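Local coordinates for protein translation initiation factor eIF-2B (Pyrococcus horikoshii, PDB 1VB5) that is the regulatory subunit of archaeal translation initiation factor 2B and probably catalyses the exchange of GDP for GTP on initiation factor 2, at residues Leu140-Pro145 with Val165-Gln170; Gly199-Ala204 with Asp252-Lys257. One frame throughout, in Å; residues are numbered along the deposited sequence.

Contact 1. Residues Leu140-Pro145 with Val165-Gln170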
loop_
_atom_site.group_PDB
_atom_site.type_symbol
_atom_site.label_atom_id
_atom_site.label_comp_id
_atom_site.label_asym_id
_atom_site.label_seq_id
_atom_site.Cartn_x
_atom_site.Cartn_y
_atom_site.Cartn_z
ATOM N N LEU B 140 6.764 1.787 -10.570
ATOM C CA LEU B 140 6.858 0.602 -9.732
ATOM C C LEU B 140 6.883 0.966 -8.256
ATOM O O LEU B 140 7.280 2.066 -7.887
ATOM C CB LEU B 140 8.115 -0.178 -10.102
ATOM C CG LEU B 140 9.420 0.591 -9.916
ATOM C CD1 LEU B 140 10.093 0.133 -8.632
ATOM C CD2 LEU B 140 10.325 0.351 -11.109
ATOM N N THR B 141 6.465 0.028 -7.415
ATOM C CA THR B 141 6.422 0.254 -5.979
ATOM C C THR B 141 7.685 -0.262 -5.314
ATOM O O THR B 141 8.304 -1.205 -5.801
ATOM C CB THR B 141 5.229 -0.474 -5.332
ATOM O OG1 THR B 141 5.416 -1.891 -5.452
ATOM C CG2 THR B 141 3.940 -0.086 -6.009
ATOM N N GLU B 142 8.060 0.357 -4.195
ATOM C CA GLU B 142 9.240 -0.065 -3.456
ATOM C C GLU B 142 8.977 -1.454 -2.867
ATOM O O GLU B 142 9.908 -2.244 -2.687
ATOM C CB GLU B 142 9.557 0.941 -2.346
ATOM C CG GLU B 142 8.467 1.099 -1.309
ATOM C CD GLU B 142 8.705 2.297 -0.390
ATOM O OE1 GLU B 142 7.894 2.511 0.541
ATOM O OE2 GLU B 142 9.700 3.024 -0.600
ATOM N N SER B 143 7.704 -1.727 -2.567
ATOM C CA SER B 143 7.239 -3.013 -2.036
ATOM C C SER B 143 7.652 -3.368 -0.610
ATOM O O SER B 143 8.581 -4.158 -0.401
ATOM C CB SER B 143 7.673 -4.158 -2.961
ATOM O OG SER B 143 7.320 -3.889 -4.306
ATOM N N SER B 144 6.945 -2.812 0.367
ATOM C CA SER B 144 7.238 -3.093 1.771
ATOM C C SER B 144 6.968 -4.566 2.063
ATOM O O SER B 144 6.105 -5.178 1.439
ATOM C CB SER B 144 6.360 -2.225 2.676
ATOM O OG SER B 144 6.584 -0.852 2.418
ATOM N N PRO B 145 7.665 -5.140 3.055
ATOM C CA PRO B 145 8.672 -4.503 3.907
ATOM C C PRO B 145 10.126 -4.746 3.490
ATOM O O PRO B 145 11.032 -4.125 4.039
ATOM C CB PRO B 145 8.381 -5.115 5.262
ATOM C CG PRO B 145 8.135 -6.545 4.884
ATOM C CD PRO B 145 7.242 -6.427 3.638
ATOM N N VAL B 165 9.638 5.482 -9.025
ATOM C CA VAL B 165 9.322 4.624 -7.886
ATOM C C VAL B 165 8.321 5.298 -6.944
ATOM O O VAL B 165 8.400 6.500 -6.706
ATOM C CB VAL B 165 10.573 4.288 -7.049
ATOM C CG1 VAL B 165 10.222 3.220 -6.014
ATOM C CG2 VAL B 165 11.698 3.824 -7.945
ATOM N N ILE B 166 7.385 4.521 -6.408
ATOM C CA ILE B 166 6.388 5.050 -5.482
ATOM C C ILE B 166 6.269 4.106 -4.291
ATOM O O ILE B 166 6.855 3.017 -4.293
ATOM C CB ILE B 166 4.982 5.185 -6.152
ATOM C CG1 ILE B 166 4.433 3.802 -6.526
ATOM C CG2 ILE B 166 5.073 6.058 -7.393
ATOM C CD1 ILE B 166 3.026 3.832 -7.151
ATOM N N THR B 167 5.540 4.531 -3.261
ATOM C CA THR B 167 5.323 3.682 -2.089
ATOM C C THR B 167 4.096 2.849 -2.435
ATOM O O THR B 167 3.340 3.218 -3.334
ATOM C CB THR B 167 5.011 4.514 -0.837
ATOM O OG1 THR B 167 3.826 5.278 -1.067
ATOM C CG2 THR B 167 6.168 5.460 -0.519
ATOM N N ASP B 168 3.881 1.741 -1.732
ATOM C CA ASP B 168 2.729 0.889 -2.026
ATOM C C ASP B 168 1.390 1.635 -1.905
ATOM O O ASP B 168 0.491 1.458 -2.730
ATOM C CB ASP B 168 2.710 -0.339 -1.098
ATOM C CG ASP B 168 4.026 -1.134 -1.123
ATOM O OD1 ASP B 168 4.844 -0.933 -2.047
ATOM O OD2 ASP B 168 4.237 -1.978 -0.219
ATOM N N ALA B 169 1.258 2.474 -0.882
ATOM C CA ALA B 169 0.017 3.206 -0.661
ATOM C C ALA B 169 -0.335 4.215 -1.756
ATOM O O ALA B 169 -1.447 4.754 -1.778
ATOM C CB ALA B 169 0.064 3.900 0.704
ATOM N N GLN B 170 0.597 4.471 -2.670
ATOM C CA GLN B 170 0.346 5.424 -3.753
ATOM C C GLN B 170 -0.160 4.769 -5.047
ATOM O O GLN B 170 -0.417 5.462 -6.032
ATOM C CB GLN B 170 1.619 6.219 -4.056
ATOM C CG GLN B 170 1.897 7.394 -3.124
ATOM C CD GLN B 170 3.241 8.047 -3.422
ATOM O OE1 GLN B 170 4.278 7.612 -2.924
ATOM N NE2 GLN B 170 3.228 9.077 -4.254
HETATM O O HOH W 1 5.786 1.346 0.583
#

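Contact 2. Residues Gly199-Ala204 with Asp252-Lys257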
loop_
_atom_site.group_PDB
_atom_site.type_symbol
_atom_site.label_atom_id
_atom_site.label_comp_id
_atom_site.label_asym_id
_atom_site.label_seq_id
_atom_site.Cartn_x
_atom_site.Cartn_y
_atom_site.Cartn_z
ATOM N N GLY B 199 -0.824 -6.705 -1.815
ATOM C CA GLY B 199 -0.980 -5.384 -2.392
ATOM C C GLY B 199 -1.414 -5.424 -3.851
ATOM O O GLY B 199 -1.988 -4.453 -4.355
ATOM N N THR B 200 -1.142 -6.540 -4.528
ATOM C CA THR B 200 -1.501 -6.701 -5.936
ATOM C C THR B 200 -3.010 -6.543 -6.109
ATOM O O THR B 200 -3.477 -5.955 -7.084
ATOM C CB THR B 200 -1.080 -8.100 -6.468
ATOM O OG1 THR B 200 0.324 -8.295 -6.248
ATOM C CG2 THR B 200 -1.378 -8.214 -7.955
ATOM N N TYR B 201 -3.763 -7.074 -5.149
ATOM C CA TYR B 201 -5.220 -6.990 -5.163
ATOM C C TYR B 201 -5.651 -5.519 -5.204
ATOM O O TYR B 201 -6.520 -5.135 -5.989
ATOM C CB TYR B 201 -5.773 -7.686 -3.910
ATOM C CG TYR B 201 -7.263 -7.525 -3.667
ATOM C CD1 TYR B 201 -8.201 -7.931 -4.621
ATOM C CD2 TYR B 201 -7.734 -6.993 -2.463
ATOM C CE1 TYR B 201 -9.577 -7.815 -4.378
ATOM C CE2 TYR B 201 -9.105 -6.870 -2.211
ATOM C CZ TYR B 201 -10.018 -7.284 -3.167
ATOM O OH TYR B 201 -11.367 -7.183 -2.908
ATOM N N LEU B 202 -5.028 -4.694 -4.366
ATOM C CA LEU B 202 -5.367 -3.269 -4.325
ATOM C C LEU B 202 -5.043 -2.611 -5.657
ATOM O O LEU B 202 -5.788 -1.757 -6.136
ATOM C CB LEU B 202 -4.600 -2.562 -3.203
ATOM C CG LEU B 202 -4.782 -3.173 -1.813
ATOM C CD1 LEU B 202 -3.941 -2.410 -0.789
ATOM C CD2 LEU B 202 -6.256 -3.147 -1.442
ATOM N N LEU B 203 -3.927 -3.006 -6.259
ATOM C CA LEU B 203 -3.542 -2.438 -7.545
ATOM C C LEU B 203 -4.628 -2.828 -8.543
ATOM O O LEU B 203 -5.072 -2.013 -9.354
ATOM C CB LEU B 203 -2.197 -3.012 -8.013
ATOM C CG LEU B 203 -1.305 -2.188 -8.949
ATOM C CD1 LEU B 203 -0.386 -3.111 -9.734
ATOM C CD2 LEU B 203 -2.139 -1.369 -9.886
ATOM N N ALA B 204 -5.055 -4.087 -8.468
ATOM C CA ALA B 204 -6.078 -4.603 -9.372
ATOM C C ALA B 204 -7.381 -3.821 -9.220
ATOM O O ALA B 204 -8.021 -3.473 -10.212
ATOM C CB ALA B 204 -6.316 -6.094 -9.104
ATOM N N ASP B 252 -1.124 -12.252 -1.353
ATOM C CA ASP B 252 -2.546 -11.999 -1.425
ATOM C C ASP B 252 -3.177 -12.729 -2.588
ATOM O O ASP B 252 -2.500 -13.423 -3.345
ATOM C CB ASP B 252 -2.800 -10.507 -1.595
ATOM C CG ASP B 252 -2.538 -10.010 -3.033
ATOM O OD1 ASP B 252 -1.408 -10.138 -3.540
ATOM O OD2 ASP B 252 -3.475 -9.472 -3.655
ATOM N N VAL B 253 -4.484 -12.531 -2.731
ATOM C CA VAL B 253 -5.257 -13.160 -3.788
ATOM C C VAL B 253 -6.080 -12.153 -4.593
ATOM O O VAL B 253 -6.829 -11.351 -4.030
ATOM C CB VAL B 253 -6.216 -14.205 -3.194
ATOM C CG1 VAL B 253 -6.945 -14.939 -4.314
ATOM C CG2 VAL B 253 -5.440 -15.181 -2.330
ATOM N N THR B 254 -5.935 -12.197 -5.915
ATOM C CA THR B 254 -6.693 -11.317 -6.789
ATOM C C THR B 254 -7.697 -12.112 -7.630
ATOM O O THR B 254 -7.322 -13.032 -8.364
ATOM C CB THR B 254 -5.778 -10.534 -7.755
ATOM O OG1 THR B 254 -4.879 -9.703 -7.009
ATOM C CG2 THR B 254 -6.616 -9.660 -8.678
ATOM N N PRO B 255 -8.993 -11.774 -7.522
ATOM C CA PRO B 255 -10.034 -12.466 -8.291
ATOM C C PRO B 255 -9.763 -12.283 -9.778
ATOM O O PRO B 255 -9.181 -11.275 -10.187
ATOM C CB PRO B 255 -11.317 -11.754 -7.860
ATOM C CG PRO B 255 -10.999 -11.315 -6.427
ATOM C CD PRO B 255 -9.582 -10.806 -6.575
ATOM N N TRP B 256 -10.192 -13.241 -10.593
ATOM C CA TRP B 256 -9.960 -13.136 -12.029
ATOM C C TRP B 256 -10.724 -11.988 -12.691
ATOM O O TRP B 256 -10.283 -11.467 -13.713
ATOM C CB TRP B 256 -10.308 -14.454 -12.740
ATOM C CG TRP B 256 -11.698 -14.967 -12.466
ATOM C CD1 TRP B 256 -12.050 -15.943 -11.578
ATOM C CD2 TRP B 256 -12.920 -14.503 -13.057
ATOM N NE1 TRP B 256 -13.413 -16.114 -11.576
ATOM C CE2 TRP B 256 -13.973 -15.243 -12.475
ATOM C CE3 TRP B 256 -13.228 -13.536 -14.023
ATOM C CZ2 TRP B 256 -15.315 -15.045 -12.824
ATOM C CZ3 TRP B 256 -14.559 -13.337 -14.370
ATOM C CH2 TRP B 256 -15.588 -14.089 -13.769
ATOM N N LYS B 257 -11.851 -11.572 -12.110
ATOM C CA LYS B 257 -12.637 -10.505 -12.732
ATOM C C LYS B 257 -11.933 -9.158 -12.848
ATOM O O LYS B 257 -12.454 -8.232 -13.466
ATOM C CB LYS B 257 -13.998 -10.345 -12.038
ATOM C CG LYS B 257 -13.989 -9.801 -10.612
ATOM C CD LYS B 257 -15.413 -9.845 -10.067
ATOM C CE LYS B 257 -15.547 -9.248 -8.674
ATOM N NZ LYS B 257 -16.953 -9.374 -8.170
#

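Contact 1. Residues Leu140-Pro145 with Val165-Gln170
The carboxylate of Asp168 grips two successive peptide N-H groups of the facing loop, one with each oxygen. Ser144 N gives the firmer bond, 2.9 Å to Asp168 OD2, on the syn side and 19° out of the carboxylate plane. Ser143 N reaches Asp168 OD1 at 3.0 Å, but this bond is weak, its angle at the hydrogen being only 129°. An alanine in place of Asp168 would probably leave both amides without these acceptors and hold the Ser143-Ser144 loop less firmly. A water stitches the same two segments a second time, accepting from the backbone N of Asp168 and lying 3.0 Å from Ser144 OG.

Before the loops, the two segments pair as parallel strands. Ile166 N donates to Leu140 O (2.9 Å), and Ile166 O receives Glu142 N almost in line with its own C=O bond, so that Ile166 bonds on both sides of Thr141. Thr141 OG1 and Ser143 OG are hydrogen-bonded at 3.0 Å, and Thr141 OG1 is held further by His116.

Packing follows the alternation of the strands. On one face Leu140 CD1 meets Val165 CG1 at 4.0 Å; on the other Thr141 CG2 meets Ile166 CG1, while Thr141 CB sits 3.3 Å from Asp168 OD1. The extended Glu142 runs beside Thr167, pointing the same way, and its OE2 forms a salt bridge with Arg241 of the second subunit.

The contact lies at the C-terminal ends of the two strands of a beta-alpha-beta unit, 136-141 and 163-166, where the chain leaves each strand. Helix 148-158 covers the Leu140 face through Leu152 and Leu156, and helix 171-175 covers the Thr141 and Ile166 face through Met171 and Phe174.

Contact 2. Residues Gly199-Ala204 with Asp252-Lys257
Tyr201 in the first turn of helix 200-209 meets Asp252 and its neighbours on strand 251-254, the edge of a small antiparallel sheet beside the mainly parallel sheet of this Rossmann-like domain. The contact illustrates how an acidic side chain can serve the start of a helix from a strand distant in sequence.

One hydrogen bond crosses it. Tyr201 N donates to Asp252 OD2 at 2.8 Å, with an angle of 132° at the hydrogen; the oxygen is approached on its syn side, the donor lying 32° out of the carboxylate plane. A negative group at this spot would probably be favoured by the helix dipole. Gly199 takes the N-cap position with backbone angles at which a side chain would run into the preceding carbonyl oxygen.

Close contacts of polar atoms with carbon make up a second group. Asp252 OD1 stands 3.6 Å from Thr200 CB. The hydroxyl of Thr200 is engaged otherwise, by Lys197 O and Asn196 ND2, just before the helix. Thr254 OG1 lies 3.3 Å from Tyr201 CA; it is also near Tyr201 N, but the angle is too poor for a hydrogen bond. On the ring of the same tyrosine, CD1 of Tyr201 lies 3.7 Å from Val253 O.

Apolar packing completes the joint farther along both segments. Ala204, one turn after Thr200, faces the strand, and its CB touches Thr254 CG2 at 3.6 Å. Phe214 of strand 214-217 packs against both Thr200 and Ala204, and Glu209 of the second subunit packs on Tyr201. Tyr201 CG stands anti to the backbone N (chi1 172°), and the ring comes near Pro255, with Tyr201 CE1 3.7 Å from Pro255 CD.

In the fold
Followed from the N terminus, the chain passes through its helical first part before entering the sheet domain. Contact 1 closes a short loop there, carried by helix 148-158 between two neighbouring strands of the main sheet. The chain then runs through helix 171-175 and strand 180-183 into the small antiparallel sheet, and only afterwards does contact 2 open. Its longer loop takes in strand 214-217 and the hairpin 240-245 before returning at 252, tying helix 200-209 to strand 251-254 of the small sheet. The two loops are in series, neither nested nor crossing, and the centres of contacts 1 and 2 lie about 15 Å apart. Helix 171-175 packs on residues of both 140-145 and 199-204.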